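Local coordinates for ORF10 (Moritella marina, PDB 6RIW), which carries the ketosynthase and chain length factor domains of a polyunsaturated fatty acid synthase, and probably extends acyl chains by condensation on an acyl carrier protein, at residues A[342-347]-A[401-406]. Numbering follows the deposited sequence.
Sequences ELRSME and QSKNGY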
ATOM      1  N   GLU A 342      14.765  15.585  13.837  1.00 23.89           N
ATOM      2  CA  GLU A 342      14.025  16.617  13.117  1.00 24.19           C
ATOM      3  C   GLU A 342      14.422  18.013  13.590  1.00 26.00           C
ATOM      4  O   GLU A 342      14.509  18.951  12.784  1.00 24.84           O
ATOM      5  CB  GLU A 342      12.510  16.413  13.268  1.00 24.31           C
ATOM      6  CG  GLU A 342      11.679  17.534  12.599  1.00 26.46           C
ATOM      7  CD  GLU A 342      10.168  17.247  12.535  1.00 27.62           C
ATOM      8  OE1 GLU A 342       9.670  16.440  13.355  1.00 28.71           O
ATOM      9  OE2 GLU A 342       9.486  17.829  11.655  1.00 26.06           O
ATOM     10  N   LEU A 343      14.667  18.178  14.898  1.00 24.29           N
ATOM     11  CA  LEU A 343      15.107  19.484  15.389  1.00 25.03           C
ATOM     12  C   LEU A 343      16.494  19.828  14.854  1.00 23.97           C
ATOM     13  O   LEU A 343      16.772  20.992  14.547  1.00 28.07           O
ATOM     14  CB  LEU A 343      15.095  19.511  16.920  1.00 23.33           C
ATOM     15  CG  LEU A 343      13.710  19.642  17.557  1.00 27.34           C
ATOM     16  CD1 LEU A 343      13.733  19.286  19.051  1.00 27.16           C
ATOM     17  CD2 LEU A 343      13.165  21.045  17.328  1.00 28.32           C
ATOM     18  N   ARG A 344      17.363  18.830  14.717  1.00 24.06           N
ATOM     19  CA  ARG A 344      18.678  19.078  14.133  1.00 26.63           C
ATOM     20  C   ARG A 344      18.559  19.485  12.673  1.00 26.07           C
ATOM     21  O   ARG A 344      19.210  20.445  12.233  1.00 22.85           O
ATOM     22  CB  ARG A 344      19.559  17.838  14.281  1.00 27.28           C
ATOM     23  CG  ARG A 344      20.878  17.908  13.510  1.00 29.40           C
ATOM     24  CD  ARG A 344      21.778  16.736  13.828  1.00 33.22           C
ATOM     25  NE  ARG A 344      23.065  16.806  13.125  1.00 40.89           N
ATOM     26  CZ  ARG A 344      23.865  15.760  12.908  1.00 45.07           C
ATOM     27  NH1 ARG A 344      23.523  14.551  13.334  1.00 47.74           N
ATOM     28  NH2 ARG A 344      25.010  15.915  12.254  1.00 53.83           N
ATOM     29  N   SER A 345      17.732  18.758  11.907  1.00 21.50           N
ATOM     30  CA  SER A 345      17.519  19.074  10.499  1.00 24.85           C
ATOM     31  C   SER A 345      17.027  20.498  10.324  1.00 22.03           C
ATOM     32  O   SER A 345      17.512  21.233   9.459  1.00 22.50           O
ATOM     33  CB  SER A 345      16.503  18.099   9.897  1.00 21.55           C
ATOM     34  OG  SER A 345      17.034  16.795   9.897  1.00 22.08           O
ATOM     35  N   MET A 346      16.043  20.902  11.126  1.00 21.47           N
ATOM     36  CA  MET A 346      15.505  22.248  10.983  1.00 23.13           C
ATOM     37  C   MET A 346      16.528  23.291  11.407  1.00 23.42           C
ATOM     38  O   MET A 346      16.592  24.378  10.821  1.00 25.51           O
ATOM     39  CB  MET A 346      14.234  22.387  11.798  1.00 24.33           C
ATOM     40  CG  MET A 346      13.123  21.468  11.334  1.00 26.62           C
ATOM     41  SD  MET A 346      11.534  22.096  11.888  1.00 33.65           S
ATOM     42  CE  MET A 346      11.546  21.364  13.536  1.00 29.86           C
ATOM     43  N   GLU A 347      17.327  22.978  12.424  1.00 23.03           N
ATOM     44  CA  GLU A 347      18.382  23.900  12.838  1.00 25.50           C
ATOM     45  C   GLU A 347      19.389  24.094  11.712  1.00 23.33           C
ATOM     46  O   GLU A 347      19.730  25.229  11.350  1.00 25.29           O
ATOM     47  CB  GLU A 347      19.069  23.370  14.096  1.00 25.32           C
ATOM     48  CG  GLU A 347      20.426  24.015  14.385  1.00 28.92           C
ATOM     49  CD  GLU A 347      21.147  23.325  15.514  1.00 32.06           C
ATOM     50  OE1 GLU A 347      20.735  23.522  16.680  1.00 33.93           O
ATOM     51  OE2 GLU A 347      22.107  22.572  15.234  1.00 35.18           O
ATOM     52  N   GLN A 401      15.493  21.159  23.158  1.00 27.20           N
ATOM     53  CA  GLN A 401      16.116  22.152  22.295  1.00 30.71           C
ATOM     54  C   GLN A 401      16.912  21.428  21.218  1.00 25.74           C
ATOM     55  O   GLN A 401      17.281  20.262  21.382  1.00 28.35           O
ATOM     56  CB  GLN A 401      17.027  23.103  23.081  1.00 30.40           C
ATOM     57  CG  GLN A 401      18.423  22.552  23.250  1.00 36.47           C
ATOM     58  CD  GLN A 401      19.253  23.349  24.240  1.00 38.81           C
ATOM     59  OE1 GLN A 401      18.885  24.458  24.625  1.00 38.29           O
ATOM     60  NE2 GLN A 401      20.377  22.776  24.662  1.00 41.75           N
ATOM     61  N   SER A 402      17.151  22.115  20.097  1.00 29.12           N
ATOM     62  CA  SER A 402      17.917  21.488  19.025  1.00 32.08           C
ATOM     63  C   SER A 402      19.367  21.277  19.471  1.00 34.87           C
ATOM     64  O   SER A 402      19.793  21.734  20.538  1.00 33.07           O
ATOM     65  CB  SER A 402      17.870  22.320  17.736  1.00 29.63           C
ATOM     66  OG  SER A 402      18.189  23.686  17.949  1.00 32.98           O
ATOM     67  N   LYS A 403      20.129  20.566  18.636  1.00 33.74           N
ATOM     68  CA  LYS A 403      21.488  20.182  19.014  1.00 35.66           C
ATOM     69  C   LYS A 403      22.300  21.368  19.533  1.00 34.50           C
ATOM     70  O   LYS A 403      22.963  21.262  20.570  1.00 34.90           O
ATOM     71  CB  LYS A 403      22.198  19.527  17.825  1.00 37.93           C
ATOM     72  CG  LYS A 403      23.543  18.885  18.173  1.00 40.28           C
ATOM     73  CD  LYS A 403      24.207  18.259  16.946  1.00 40.80           C
ATOM     74  CE  LYS A 403      25.704  18.032  17.181  1.00 47.57           C
ATOM     75  NZ  LYS A 403      26.084  16.580  17.263  1.00 43.57           N
ATOM     76  N   ASN A 404      22.230  22.514  18.858  1.00 31.80           N
ATOM     77  CA  ASN A 404      23.044  23.675  19.209  1.00 35.16           C
ATOM     78  C   ASN A 404      22.224  24.811  19.815  1.00 37.55           C
ATOM     79  O   ASN A 404      22.600  25.981  19.702  1.00 38.81           O
ATOM     80  CB  ASN A 404      23.817  24.169  17.986  1.00 34.17           C
ATOM     81  CG  ASN A 404      24.779  23.121  17.448  1.00 38.37           C
ATOM     82  OD1 ASN A 404      25.780  22.787  18.090  1.00 42.43           O
ATOM     83  ND2 ASN A 404      24.468  22.578  16.280  1.00 33.17           N
ATOM     84  N   GLY A 405      21.101  24.488  20.460  1.00 34.58           N
ATOM     85  CA  GLY A 405      20.286  25.494  21.113  1.00 30.45           C
ATOM     86  C   GLY A 405      19.609  26.478  20.191  1.00 35.44           C
ATOM     87  O   GLY A 405      19.140  27.524  20.653  1.00 31.81           O
ATOM     88  N   TYR A 406      19.536  26.172  18.891  1.00 32.81           N
ATOM     89  CA  TYR A 406      18.954  27.111  17.939  1.00 31.08           C
ATOM     90  C   TYR A 406      17.443  27.207  18.117  1.00 32.59           C
ATOM     91  O   TYR A 406      16.894  28.308  18.212  1.00 31.09           O
ATOM     92  CB  TYR A 406      19.312  26.698  16.509  1.00 30.68           C
ATOM     93  CG  TYR A 406      18.937  27.719  15.456  1.00 31.15           C
ATOM     94  CD1 TYR A 406      19.722  28.856  15.243  1.00 31.77           C
ATOM     95  CD2 TYR A 406      17.796  27.557  14.673  1.00 29.57           C
ATOM     96  CE1 TYR A 406      19.380  29.800  14.279  1.00 32.04           C
ATOM     97  CE2 TYR A 406      17.445  28.503  13.699  1.00 30.03           C
ATOM     98  CZ  TYR A 406      18.244  29.619  13.510  1.00 30.47           C
ATOM     99  OH  TYR A 406      17.909  30.544  12.554  1.00 29.88           O
TER
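E347 reaches from helix 336-350 into the type I beta turn S402-G405, its CB lying 4.0 Å from S402 CB. CG, anti to the backbone N (chi1 163°), passes 3.6 Å from Y406 CB, and the extended chain then carries the carboxylate into the turn. OE1 takes two hydrogen bonds: S402 OG, also hydrogen-bonded to F407 N, donates from the anti side at 2.8 Å, somewhat out of the carboxylate plane, while the backbone N of N404 meets the syn lone pair, also at 2.8 Å. OE2 receives N404 ND2 at 2.6 Å from above that plane. The turn closes on itself through G405 N to S402 O and belongs to the loop between strands 389-390 and 417-418, in the C-terminal half of the thiolase-like ketosynthase domain, away from the magnesium site. An alanine here would probably leave the S402 hydroxyl and the backbone and side-chain N-H groups of N404 without their carboxylate acceptors and weaken the tie between turn and helix. Nearby, L343 CB packs 4.0 Å from S402 CB, and R344 CD lies 4.2 Å from K403 CD. Y406 CD2 lies 4.1 Å from E347 CA, the ring plane turned 84° from the carboxylate plane; Y406 OH bonds N355 O, and the ring makes a cation-pi contact with K356.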